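Local coordinates for protein Rio2 kinase (Chaetomium thermophilum, PDB 4GYI) that binds ADP and magnesium as an atypical RIO-family kinase, carries a phosphoaspartate, and acts on the evolving pre-40S ribosomal subunit, at residues T57-G62 and D73-T78; R220-G225 and K301-T306; W17-A22 and H52-T57. One frame throughout, in Å; residues are numbered along the deposited sequence.

Contact 1 of 3, residues T57-G62 and D73-T78; sequences TLAKAG and DGYRLT
G62 meets T78, and A59 meets Y75, where the third helix of the N-terminal winged-helix domain faces a strand of its wing. Helix 51-60 corresponds by its place to the recognition helix of such domains. Strands 64-68 and 75-77 form the antiparallel hairpin that follows it. The apolar part is thin. A59 CB lies 4.5 Å from CE1 of Y75 and comes at the ring obliquely. Y75 also packs on R66 of the neighbouring strand. Behind the strand, L77 packs on L82 and L85 and so places it against helix 79-92.

The backbone prepares the polar part. Helix 51-60 ends in a Schellman motif. Its glycine, G62, has positive phi, and G62 N bonds to A59 O at 2.9 Å. The turn presents the carbonyl of G62 to T78. A backbone hydrogen bond between T78 and L63 joins the two parts of the chain next to this pair.

T78 stands at the N-cap of helix 79-92. Its OG1 sits between the backbone N and the carbonyl carbon (chi1 63°). From there the hydroxyl serves two helix ends. It caps G81 N at the start of helix 79-92, and it donates to the carbonyl that follows helix 51-60. The T78 OG1 to G62 O distance is 2.7 Å. The C=O...donor angle is 131°, with the donor tilted 31° from the carbonyl plane. The T78 methyl stays farther off, with CG2 3.9 Å from G62 O.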
ATOM      1  N   THR A  57       7.392  25.720 -14.610  1.00 58.06           N
ATOM      2  CA  THR A  57       6.165  25.533 -13.843  1.00 52.52           C
ATOM      3  C   THR A  57       6.290  24.311 -12.933  1.00 48.70           C
ATOM      4  O   THR A  57       6.030  24.389 -11.733  1.00 59.65           O
ATOM      5  CB  THR A  57       4.955  25.316 -14.778  1.00 49.20           C
ATOM      6  OG1 THR A  57       4.628  26.541 -15.453  1.00 60.25           O
ATOM      7  CG2 THR A  57       3.745  24.832 -13.987  1.00 45.72           C
ATOM      8  N   LEU A  58       6.702  23.187 -13.509  1.00 43.64           N
ATOM      9  CA  LEU A  58       6.789  21.930 -12.760  1.00 42.63           C
ATOM     10  C   LEU A  58       7.870  21.993 -11.701  1.00 42.43           C
ATOM     11  O   LEU A  58       7.711  21.453 -10.608  1.00 46.55           O
ATOM     12  CB  LEU A  58       7.031  20.749 -13.702  1.00 40.15           C
ATOM     13  CG  LEU A  58       5.899  20.459 -14.693  1.00 46.45           C
ATOM     14  CD1 LEU A  58       6.379  19.505 -15.797  1.00 43.90           C
ATOM     15  CD2 LEU A  58       4.661  19.904 -13.965  1.00 38.62           C
ATOM     16  N   ALA A  59       8.968  22.660 -12.026  1.00 54.10           N
ATOM     17  CA  ALA A  59      10.078  22.816 -11.091  1.00 60.35           C
ATOM     18  C   ALA A  59       9.659  23.689  -9.919  1.00 53.41           C
ATOM     19  O   ALA A  59       9.885  23.348  -8.765  1.00 56.85           O
ATOM     20  CB  ALA A  59      11.290  23.417 -11.801  1.00 66.48           C
ATOM     21  N   LYS A  60       9.034  24.816 -10.239  1.00 69.44           N
ATOM     22  CA  LYS A  60       8.519  25.753  -9.246  1.00 79.40           C
ATOM     23  C   LYS A  60       7.575  25.062  -8.281  1.00 74.42           C
ATOM     24  O   LYS A  60       7.662  25.251  -7.067  1.00 79.99           O
ATOM     25  CB  LYS A  60       7.787  26.899  -9.948  1.00 93.90           C
ATOM     26  CG  LYS A  60       6.888  27.724  -9.039  1.00101.74           C
ATOM     27  CD  LYS A  60       7.696  28.657  -8.155  1.00107.90           C
ATOM     28  CE  LYS A  60       6.785  29.568  -7.348  1.00115.73           C
ATOM     29  NZ  LYS A  60       7.552  30.586  -6.575  1.00120.44           N
ATOM     30  N   ALA A  61       6.674  24.255  -8.831  1.00 67.33           N
ATOM     31  CA  ALA A  61       5.715  23.494  -8.030  1.00 54.86           C
ATOM     32  C   ALA A  61       6.320  22.255  -7.358  1.00 49.76           C
ATOM     33  O   ALA A  61       5.637  21.553  -6.619  1.00 49.89           O
ATOM     34  CB  ALA A  61       4.521  23.095  -8.882  1.00 58.16           C
ATOM     35  N   GLY A  62       7.590  21.976  -7.616  1.00 50.28           N
ATOM     36  CA  GLY A  62       8.264  20.896  -6.913  1.00 55.52           C
ATOM     37  C   GLY A  62       7.853  19.509  -7.366  1.00 46.73           C
ATOM     38  O   GLY A  62       7.876  18.566  -6.588  1.00 45.25           O
ATOM     39  N   ASP A  73      23.059  16.961 -17.033  1.00102.11           N
ATOM     40  CA  ASP A  73      22.413  18.180 -16.570  1.00 98.54           C
ATOM     41  C   ASP A  73      20.957  18.165 -17.027  1.00 87.72           C
ATOM     42  O   ASP A  73      20.659  18.369 -18.207  1.00 91.23           O
ATOM     43  CB  ASP A  73      23.142  19.408 -17.127  1.00106.68           C
ATOM     44  CG  ASP A  73      22.788  20.688 -16.392  1.00112.81           C
ATOM     45  OD1 ASP A  73      22.378  20.613 -15.213  1.00116.81           O
ATOM     46  OD2 ASP A  73      22.931  21.774 -16.991  1.00115.21           O
ATOM     47  N   GLY A  74      20.053  17.911 -16.089  1.00 71.26           N
ATOM     48  CA  GLY A  74      18.646  17.795 -16.409  1.00 58.27           C
ATOM     49  C   GLY A  74      17.769  17.870 -15.181  1.00 54.24           C
ATOM     50  O   GLY A  74      18.063  18.587 -14.230  1.00 67.98           O
ATOM     51  N   TYR A  75      16.679  17.122 -15.195  1.00 55.30           N
ATOM     52  CA  TYR A  75      15.747  17.133 -14.075  1.00 55.14           C
ATOM     53  C   TYR A  75      15.386  15.714 -13.648  1.00 52.03           C
ATOM     54  O   TYR A  75      15.446  14.770 -14.438  1.00 51.67           O
ATOM     55  CB  TYR A  75      14.473  17.898 -14.448  1.00 46.47           C
ATOM     56  CG  TYR A  75      14.707  19.351 -14.789  1.00 54.06           C
ATOM     57  CD1 TYR A  75      14.469  20.347 -13.851  1.00 58.20           C
ATOM     58  CD2 TYR A  75      15.165  19.727 -16.046  1.00 49.23           C
ATOM     59  CE1 TYR A  75      14.677  21.671 -14.154  1.00 65.51           C
ATOM     60  CE2 TYR A  75      15.377  21.050 -16.355  1.00 63.15           C
ATOM     61  CZ  TYR A  75      15.131  22.017 -15.406  1.00 70.34           C
ATOM     62  OH  TYR A  75      15.340  23.336 -15.712  1.00 79.32           O
ATOM     63  N   ARG A  76      15.014  15.562 -12.388  1.00 47.63           N
ATOM     64  CA  ARG A  76      14.450  14.301 -11.946  1.00 44.83           C
ATOM     65  C   ARG A  76      13.044  14.524 -11.445  1.00 40.88           C
ATOM     66  O   ARG A  76      12.686  15.621 -11.013  1.00 45.54           O
ATOM     67  CB  ARG A  76      15.289  13.677 -10.830  1.00 46.11           C
ATOM     68  CG  ARG A  76      15.332  14.505  -9.571  1.00 51.37           C
ATOM     69  CD  ARG A  76      16.074  13.787  -8.454  1.00 54.02           C
ATOM     70  NE  ARG A  76      16.113  14.597  -7.241  1.00 57.24           N
ATOM     71  CZ  ARG A  76      15.129  14.645  -6.351  1.00 57.08           C
ATOM     72  NH1 ARG A  76      14.031  13.925  -6.541  1.00 58.05           N
ATOM     73  NH2 ARG A  76      15.238  15.416  -5.285  1.00 57.01           N
ATOM     74  N   LEU A  77      12.255  13.465 -11.496  1.00 39.95           N
ATOM     75  CA  LEU A  77      10.942  13.454 -10.891  1.00 39.16           C
ATOM     76  C   LEU A  77      11.097  13.489  -9.366  1.00 39.05           C
ATOM     77  O   LEU A  77      11.995  12.846  -8.819  1.00 39.69           O
ATOM     78  CB  LEU A  77      10.252  12.172 -11.326  1.00 46.18           C
ATOM     79  CG  LEU A  77       8.757  11.984 -11.172  1.00 46.98           C
ATOM     80  CD1 LEU A  77       8.024  13.015 -12.002  1.00 49.97           C
ATOM     81  CD2 LEU A  77       8.425  10.566 -11.629  1.00 39.82           C
ATOM     82  N   THR A  78      10.253  14.251  -8.672  1.00 32.44           N
ATOM     83  CA  THR A  78      10.234  14.167  -7.216  1.00 40.81           C
ATOM     84  C   THR A  78       9.110  13.239  -6.779  1.00 41.92           C
ATOM     85  O   THR A  78       8.315  12.779  -7.601  1.00 38.46           O
ATOM     86  CB  THR A  78      10.020  15.525  -6.537  1.00 42.83           C
ATOM     87  OG1 THR A  78       8.732  16.043  -6.900  1.00 36.94           O
ATOM     88  CG2 THR A  78      11.117  16.498  -6.925  1.00 45.66           C
TER

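Contact 2 of 3, residues R220-G225 and K301-T306; sequences RLAKHG and KDAKKT
A Schellman motif closes helix 207-223 of the kinase domain, and the last turn of that helix packs against the short helix 300-304 and the turn after it. G225, with positive phi, is the C-prime residue. G225 N bonds back to A222 O at 2.9 Å. Beyond this turn the chain runs on toward N235, a magnesium ligand, but the contact itself lies away from the nucleotide site.

Two pairs of side chains make the contact. A222 CB and A303 CB meet at 4.2 Å. These small side chains let the backbones come near each other, and A222 also touches M265. The second pair is K223 and T306, whose side chains cross obliquely. CE of K223 lies 3.6 Å from CG2 of T306 and 3.7 Å from T306 O. The lysine leaves CA with an unusual chi1 of 133° and bends at chi3 (-66°), which lays its far end over the threonine. Its NZ goes on to D310 in a long, weak ion pair.

T306 uses its two branches differently. CG2, roughly anti to the backbone N, faces the lysine. OG1 turns back to its own chain and donates to A303 O at 3.1 Å. It reaches that oxygen from 45° above the carbonyl plane. T306 N binds the same oxygen from the same face.

The threonine hydroxyl thus donates within its own turn, and both side-chain pairs meet without a hydrogen bond between the segments. The CE methylene, next to the ammonium, probably carries some positive charge, so its place beside T306 O may be mildly favourable.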
ATOM      1  N   ARG A 220      -7.331 -19.877   7.778  1.00 39.69           N
ATOM      2  CA  ARG A 220      -7.926 -19.833   6.441  1.00 36.33           C
ATOM      3  C   ARG A 220      -6.929 -19.296   5.419  1.00 37.28           C
ATOM      4  O   ARG A 220      -6.800 -19.853   4.324  1.00 43.64           O
ATOM      5  CB  ARG A 220      -9.223 -19.017   6.403  1.00 38.10           C
ATOM      6  CG  ARG A 220      -9.904 -19.071   5.039  1.00 38.67           C
ATOM      7  CD  ARG A 220     -11.263 -18.366   5.008  1.00 38.26           C
ATOM      8  NE  ARG A 220     -11.816 -18.415   3.653  1.00 51.25           N
ATOM      9  CZ  ARG A 220     -12.672 -17.534   3.135  1.00 58.47           C
ATOM     10  NH1 ARG A 220     -13.122 -16.498   3.848  1.00 39.55           N
ATOM     11  NH2 ARG A 220     -13.086 -17.697   1.884  1.00 63.54           N
ATOM     12  N   LEU A 221      -6.228 -18.215   5.770  1.00 31.33           N
ATOM     13  CA  LEU A 221      -5.171 -17.691   4.908  1.00 26.10           C
ATOM     14  C   LEU A 221      -4.142 -18.780   4.582  1.00 34.91           C
ATOM     15  O   LEU A 221      -3.777 -18.969   3.422  1.00 39.64           O
ATOM     16  CB  LEU A 221      -4.482 -16.489   5.551  1.00 31.90           C
ATOM     17  CG  LEU A 221      -5.145 -15.109   5.479  1.00 35.71           C
ATOM     18  CD1 LEU A 221      -4.381 -14.143   6.353  1.00 44.70           C
ATOM     19  CD2 LEU A 221      -5.185 -14.573   4.047  1.00 30.08           C
ATOM     20  N   ALA A 222      -3.696 -19.509   5.602  1.00 41.26           N
ATOM     21  CA  ALA A 222      -2.640 -20.511   5.431  1.00 40.41           C
ATOM     22  C   ALA A 222      -3.093 -21.649   4.517  1.00 45.76           C
ATOM     23  O   ALA A 222      -2.316 -22.142   3.702  1.00 40.48           O
ATOM     24  CB  ALA A 222      -2.198 -21.054   6.778  1.00 41.30           C
ATOM     25  N   LYS A 223      -4.356 -22.048   4.655  1.00 49.56           N
ATOM     26  CA  LYS A 223      -4.951 -23.046   3.774  1.00 58.25           C
ATOM     27  C   LYS A 223      -4.928 -22.598   2.312  1.00 53.84           C
ATOM     28  O   LYS A 223      -4.901 -23.431   1.410  1.00 54.27           O
ATOM     29  CB  LYS A 223      -6.372 -23.404   4.231  1.00 64.34           C
ATOM     30  CG  LYS A 223      -7.421 -23.428   3.125  1.00 70.49           C
ATOM     31  CD  LYS A 223      -8.619 -24.261   3.522  1.00 72.97           C
ATOM     32  CE  LYS A 223      -8.224 -25.724   3.658  1.00 85.94           C
ATOM     33  NZ  LYS A 223      -9.290 -26.552   4.288  1.00 91.19           N
ATOM     34  N   HIS A 224      -4.904 -21.288   2.079  1.00 48.75           N
ATOM     35  CA  HIS A 224      -4.793 -20.760   0.714  1.00 47.36           C
ATOM     36  C   HIS A 224      -3.364 -20.347   0.349  1.00 48.61           C
ATOM     37  O   HIS A 224      -3.151 -19.637  -0.632  1.00 48.89           O
ATOM     38  CB  HIS A 224      -5.773 -19.607   0.470  1.00 33.93           C
ATOM     39  CG  HIS A 224      -7.202 -20.044   0.369  1.00 51.34           C
ATOM     40  ND1 HIS A 224      -7.843 -20.215  -0.840  1.00 57.22           N
ATOM     41  CD2 HIS A 224      -8.106 -20.375   1.323  1.00 53.46           C
ATOM     42  CE1 HIS A 224      -9.082 -20.620  -0.626  1.00 57.91           C
ATOM     43  NE2 HIS A 224      -9.267 -20.724   0.679  1.00 58.34           N
ATOM     44  N   GLY A 225      -2.389 -20.806   1.130  1.00 42.57           N
ATOM     45  CA  GLY A 225      -0.987 -20.583   0.804  1.00 42.37           C
ATOM     46  C   GLY A 225      -0.370 -19.281   1.303  1.00 47.57           C
ATOM     47  O   GLY A 225       0.758 -18.943   0.945  1.00 52.63           O
ATOM     48  N   LYS A 301       3.401 -26.320  11.804  1.00 57.78           N
ATOM     49  CA  LYS A 301       3.448 -27.661  11.221  1.00 69.83           C
ATOM     50  C   LYS A 301       2.053 -28.238  11.004  1.00 70.31           C
ATOM     51  O   LYS A 301       1.843 -29.000  10.064  1.00 76.31           O
ATOM     52  CB  LYS A 301       4.315 -28.630  12.035  1.00 81.90           C
ATOM     53  CG  LYS A 301       4.919 -28.055  13.299  1.00 91.56           C
ATOM     54  CD  LYS A 301       3.962 -28.141  14.483  1.00 92.84           C
ATOM     55  CE  LYS A 301       3.731 -29.580  14.925  1.00 91.37           C
ATOM     56  NZ  LYS A 301       2.986 -29.645  16.214  1.00 89.01           N
ATOM     57  N   ASP A 302       1.111 -27.876  11.873  1.00 59.46           N
ATOM     58  CA  ASP A 302      -0.290 -28.223  11.663  1.00 61.61           C
ATOM     59  C   ASP A 302      -0.785 -27.533  10.403  1.00 59.00           C
ATOM     60  O   ASP A 302      -1.217 -28.186   9.461  1.00 58.47           O
ATOM     61  CB  ASP A 302      -1.169 -27.761  12.830  1.00 67.77           C
ATOM     62  CG  ASP A 302      -0.695 -28.276  14.169  1.00 82.18           C
ATOM     63  OD1 ASP A 302      -0.946 -27.574  15.181  1.00 90.51           O
ATOM     64  OD2 ASP A 302      -0.086 -29.371  14.209  1.00 71.77           O
ATOM     65  N   ALA A 303      -0.721 -26.201  10.406  1.00 54.48           N
ATOM     66  CA  ALA A 303      -1.230 -25.384   9.302  1.00 46.84           C
ATOM     67  C   ALA A 303      -0.720 -25.813   7.917  1.00 50.77           C
ATOM     68  O   ALA A 303      -1.504 -25.902   6.971  1.00 54.71           O
ATOM     69  CB  ALA A 303      -0.925 -23.900   9.548  1.00 37.29           C
ATOM     70  N   LYS A 304       0.581 -26.084   7.800  1.00 46.75           N
ATOM     71  CA  LYS A 304       1.157 -26.406   6.500  1.00 53.40           C
ATOM     72  C   LYS A 304       0.552 -27.657   5.861  1.00 52.24           C
ATOM     73  O   LYS A 304       0.513 -27.772   4.641  1.00 53.43           O
ATOM     74  CB  LYS A 304       2.684 -26.526   6.563  1.00 61.53           C
ATOM     75  CG  LYS A 304       3.318 -26.465   5.176  1.00 71.93           C
ATOM     76  CD  LYS A 304       4.834 -26.466   5.195  1.00 81.97           C
ATOM     77  CE  LYS A 304       5.366 -26.070   3.821  1.00 89.64           C
ATOM     78  NZ  LYS A 304       6.851 -26.010   3.764  1.00 97.04           N
ATOM     79  N   LYS A 305       0.076 -28.587   6.683  1.00 49.30           N
ATOM     80  CA  LYS A 305      -0.548 -29.807   6.169  1.00 65.61           C
ATOM     81  C   LYS A 305      -1.840 -29.506   5.400  1.00 65.98           C
ATOM     82  O   LYS A 305      -2.314 -30.328   4.612  1.00 61.48           O
ATOM     83  CB  LYS A 305      -0.841 -30.790   7.313  1.00 69.26           C
ATOM     84  CG  LYS A 305       0.389 -31.312   8.050  1.00 82.85           C
ATOM     85  CD  LYS A 305       1.289 -32.159   7.151  1.00 97.96           C
ATOM     86  CE  LYS A 305       0.594 -33.442   6.693  1.00109.95           C
ATOM     87  NZ  LYS A 305       1.498 -34.357   5.921  1.00114.97           N
ATOM     88  N   THR A 306      -2.392 -28.315   5.624  1.00 60.33           N
ATOM     89  CA  THR A 306      -3.721 -27.968   5.137  1.00 65.80           C
ATOM     90  C   THR A 306      -3.713 -27.218   3.800  1.00 69.80           C
ATOM     91  O   THR A 306      -4.766 -26.950   3.220  1.00 77.18           O
ATOM     92  CB  THR A 306      -4.459 -27.136   6.197  1.00 71.54           C
ATOM     93  OG1 THR A 306      -4.093 -27.615   7.495  1.00 68.28           O
ATOM     94  CG2 THR A 306      -5.967 -27.253   6.027  1.00 79.63           C
TER

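Contact 3 of 3, residues W17-A22 and H52-T57; sequences WRVLTA and HKSIAT
S54 OG is held by the start of the facing helix, while the carbon beneath it packs on V19. Its main partner is D16 OD1, to which it hydrogen bonds. A second bond, to the carbonyl O of E15, is weak. S54 CB points toward helix 14-26, and chi1 -74° places OG beside the backbone N.

The apolar contact centres on V19. Its CG2 touches CB of S54 at 3.7 Å. Its CG1 meets CG1 of I55 at 3.8 Å. V19 has CG1 anti to the backbone N (chi1 173°), and its two methyls fork over the two neighbours in sequence. The V19 and I55 side chains cross at about a right angle. V51 and L58 of the same helix also touch V19. These four residues, spaced as in a helix surface diamond, surround it in a knobs-into-holes manner. I38 of helix 35-42 adds a further contact. The three helices thus meet around this valine in the winged-helix domain.

Helix 14-26 has a polar arrangement of its own. W17 O accepts T21 N at 2.8 Å and T21 OG1 at 2.8 Å. The two donors reach it from opposite faces of its carbonyl plane, and the hydroxyl stands 41° out of that plane. W17 has its CB directed away from helix 51-60, and its indole stacks on the ring of H88.

All three residues that touch are buried. The valine and isoleucine branches meet by shape alone, without directional bonds. The buried serine hydroxyl is satisfied by the D16 carboxylate, and that bond adds direction to how the two helices face each other.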
ATOM      1  N   TRP A  17       1.189  18.411 -17.842  1.00 36.85           N
ATOM      2  CA  TRP A  17       1.068  16.975 -17.633  1.00 42.55           C
ATOM      3  C   TRP A  17       1.947  16.157 -18.583  1.00 39.88           C
ATOM      4  O   TRP A  17       2.602  15.201 -18.172  1.00 42.29           O
ATOM      5  CB  TRP A  17      -0.396  16.555 -17.720  1.00 40.57           C
ATOM      6  CG  TRP A  17      -1.171  17.024 -16.529  1.00 42.39           C
ATOM      7  CD1 TRP A  17      -2.095  18.023 -16.488  1.00 48.94           C
ATOM      8  CD2 TRP A  17      -1.030  16.550 -15.185  1.00 37.14           C
ATOM      9  NE1 TRP A  17      -2.567  18.178 -15.206  1.00 48.84           N
ATOM     10  CE2 TRP A  17      -1.932  17.281 -14.388  1.00 44.23           C
ATOM     11  CE3 TRP A  17      -0.242  15.560 -14.582  1.00 34.16           C
ATOM     12  CZ2 TRP A  17      -2.068  17.053 -13.015  1.00 42.61           C
ATOM     13  CZ3 TRP A  17      -0.379  15.333 -13.219  1.00 42.86           C
ATOM     14  CH2 TRP A  17      -1.284  16.074 -12.454  1.00 43.79           C
ATOM     15  N   ARG A  18       1.973  16.555 -19.846  1.00 40.03           N
ATOM     16  CA  ARG A  18       2.737  15.854 -20.868  1.00 47.35           C
ATOM     17  C   ARG A  18       4.244  15.876 -20.583  1.00 45.50           C
ATOM     18  O   ARG A  18       4.937  14.884 -20.789  1.00 50.06           O
ATOM     19  CB  ARG A  18       2.436  16.476 -22.233  1.00 48.10           C
ATOM     20  CG  ARG A  18       2.903  15.646 -23.406  1.00 67.72           C
ATOM     21  CD  ARG A  18       2.504  16.277 -24.748  1.00 80.63           C
ATOM     22  NE  ARG A  18       2.765  15.352 -25.846  1.00 83.62           N
ATOM     23  CZ  ARG A  18       1.889  14.449 -26.276  1.00 85.45           C
ATOM     24  NH1 ARG A  18       0.690  14.375 -25.711  1.00 85.64           N
ATOM     25  NH2 ARG A  18       2.203  13.631 -27.275  1.00 87.00           N
ATOM     26  N   VAL A  19       4.739  17.016 -20.112  1.00 43.67           N
ATOM     27  CA  VAL A  19       6.143  17.164 -19.744  1.00 40.51           C
ATOM     28  C   VAL A  19       6.464  16.389 -18.456  1.00 42.19           C
ATOM     29  O   VAL A  19       7.490  15.705 -18.372  1.00 38.70           O
ATOM     30  CB  VAL A  19       6.520  18.658 -19.598  1.00 44.88           C
ATOM     31  CG1 VAL A  19       7.929  18.819 -19.058  1.00 47.96           C
ATOM     32  CG2 VAL A  19       6.403  19.352 -20.939  1.00 51.03           C
ATOM     33  N   LEU A  20       5.583  16.494 -17.461  1.00 41.57           N
ATOM     34  CA  LEU A  20       5.713  15.701 -16.253  1.00 42.14           C
ATOM     35  C   LEU A  20       5.779  14.217 -16.613  1.00 40.59           C
ATOM     36  O   LEU A  20       6.658  13.495 -16.146  1.00 38.56           O
ATOM     37  CB  LEU A  20       4.556  15.974 -15.281  1.00 36.55           C
ATOM     38  CG  LEU A  20       4.733  15.382 -13.883  1.00 35.57           C
ATOM     39  CD1 LEU A  20       6.049  15.879 -13.285  1.00 31.99           C
ATOM     40  CD2 LEU A  20       3.528  15.707 -12.937  1.00 33.53           C
ATOM     41  N   THR A  21       4.858  13.768 -17.457  1.00 37.15           N
ATOM     42  CA  THR A  21       4.831  12.373 -17.890  1.00 41.18           C
ATOM     43  C   THR A  21       6.108  11.991 -18.640  1.00 40.37           C
ATOM     44  O   THR A  21       6.629  10.884 -18.487  1.00 38.94           O
ATOM     45  CB  THR A  21       3.622  12.112 -18.804  1.00 46.48           C
ATOM     46  OG1 THR A  21       2.411  12.415 -18.095  1.00 47.04           O
ATOM     47  CG2 THR A  21       3.595  10.658 -19.271  1.00 42.53           C
ATOM     48  N   ALA A  22       6.609  12.927 -19.441  1.00 42.33           N
ATOM     49  CA  ALA A  22       7.846  12.730 -20.191  1.00 49.79           C
ATOM     50  C   ALA A  22       9.055  12.552 -19.283  1.00 47.03           C
ATOM     51  O   ALA A  22       9.968  11.789 -19.597  1.00 46.55           O
ATOM     52  CB  ALA A  22       8.080  13.901 -21.164  1.00 50.08           C
ATOM     53  N   HIS A  52       9.674  24.076 -22.498  1.00 68.08           N
ATOM     54  CA  HIS A  52      10.621  24.747 -21.622  1.00 68.51           C
ATOM     55  C   HIS A  52       9.905  25.520 -20.528  1.00 63.37           C
ATOM     56  O   HIS A  52      10.388  25.583 -19.390  1.00 60.54           O
ATOM     57  CB  HIS A  52      11.566  25.646 -22.422  1.00 84.37           C
ATOM     58  CG  HIS A  52      12.711  24.905 -23.036  1.00 93.81           C
ATOM     59  ND1 HIS A  52      13.739  24.374 -22.286  1.00 92.80           N
ATOM     60  CD2 HIS A  52      12.981  24.585 -24.324  1.00101.16           C
ATOM     61  CE1 HIS A  52      14.599  23.768 -23.086  1.00 95.14           C
ATOM     62  NE2 HIS A  52      14.163  23.882 -24.327  1.00102.79           N
ATOM     63  N   LYS A  53       8.741  26.078 -20.863  1.00 52.63           N
ATOM     64  CA  LYS A  53       7.940  26.807 -19.885  1.00 60.82           C
ATOM     65  C   LYS A  53       7.296  25.870 -18.866  1.00 66.11           C
ATOM     66  O   LYS A  53       7.344  26.125 -17.663  1.00 63.33           O
ATOM     67  CB  LYS A  53       6.864  27.651 -20.563  1.00 64.43           C
ATOM     68  CG  LYS A  53       5.961  28.381 -19.576  1.00 69.32           C
ATOM     69  CD  LYS A  53       5.074  29.394 -20.282  1.00 86.45           C
ATOM     70  CE  LYS A  53       4.115  30.070 -19.310  1.00 91.03           C
ATOM     71  NZ  LYS A  53       3.285  31.110 -19.995  1.00 96.96           N
ATOM     72  N   SER A  54       6.678  24.799 -19.360  1.00 68.57           N
ATOM     73  CA  SER A  54       6.143  23.749 -18.495  1.00 66.40           C
ATOM     74  C   SER A  54       7.186  23.250 -17.489  1.00 55.83           C
ATOM     75  O   SER A  54       6.878  23.074 -16.314  1.00 60.61           O
ATOM     76  CB  SER A  54       5.615  22.581 -19.334  1.00 66.96           C
ATOM     77  OG  SER A  54       4.386  22.919 -19.952  1.00 67.41           O
ATOM     78  N   ILE A  55       8.416  23.039 -17.953  1.00 51.19           N
ATOM     79  CA  ILE A  55       9.515  22.617 -17.077  1.00 53.10           C
ATOM     80  C   ILE A  55       9.685  23.532 -15.860  1.00 60.16           C
ATOM     81  O   ILE A  55       9.837  23.059 -14.728  1.00 70.86           O
ATOM     82  CB  ILE A  55      10.864  22.498 -17.845  1.00 55.87           C
ATOM     83  CG1 ILE A  55      10.795  21.368 -18.875  1.00 51.62           C
ATOM     84  CG2 ILE A  55      12.027  22.262 -16.882  1.00 54.32           C
ATOM     85  CD1 ILE A  55      12.142  20.976 -19.466  1.00 59.55           C
ATOM     86  N   ALA A  56       9.641  24.841 -16.087  1.00 54.36           N
ATOM     87  CA  ALA A  56       9.789  25.805 -14.996  1.00 61.08           C
ATOM     88  C   ALA A  56       8.593  25.769 -14.037  1.00 61.16           C
ATOM     89  O   ALA A  56       8.755  25.811 -12.810  1.00 59.07           O
ATOM     90  CB  ALA A  56       9.972  27.201 -15.557  1.00 71.48           C
ATOM     91  N   THR A  57       7.392  25.720 -14.610  1.00 58.06           N
ATOM     92  CA  THR A  57       6.165  25.533 -13.843  1.00 52.52           C
ATOM     93  C   THR A  57       6.290  24.311 -12.933  1.00 48.70           C
ATOM     94  O   THR A  57       6.030  24.389 -11.733  1.00 59.65           O
ATOM     95  CB  THR A  57       4.955  25.316 -14.778  1.00 49.20           C
ATOM     96  OG1 THR A  57       4.628  26.541 -15.453  1.00 60.25           O
ATOM     97  CG2 THR A  57       3.745  24.832 -13.987  1.00 45.72           C
TER

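Overall arrangement
Contacts 1 and 3 belong to one N-terminal winged-helix domain. Their centres are 8 Å apart, and they share T57 because both use helix 51-60. One side of that helix packs on helix 14-26 and another on the wing strand 75-77. The two contacts touch directly: Y75 CZ lies 3.4 Å from I55 CG2, and L77 CD1 lies 3.7 Å from L20 CD1. Contact 2 is far off in the kinase domain, on the opposite side of the chain's centre. Its centre is 49 Å from that of contact 1 and 51 Å from that of contact 3. All three lie away from the site that holds ADP, magnesium and the phosphorylated D258.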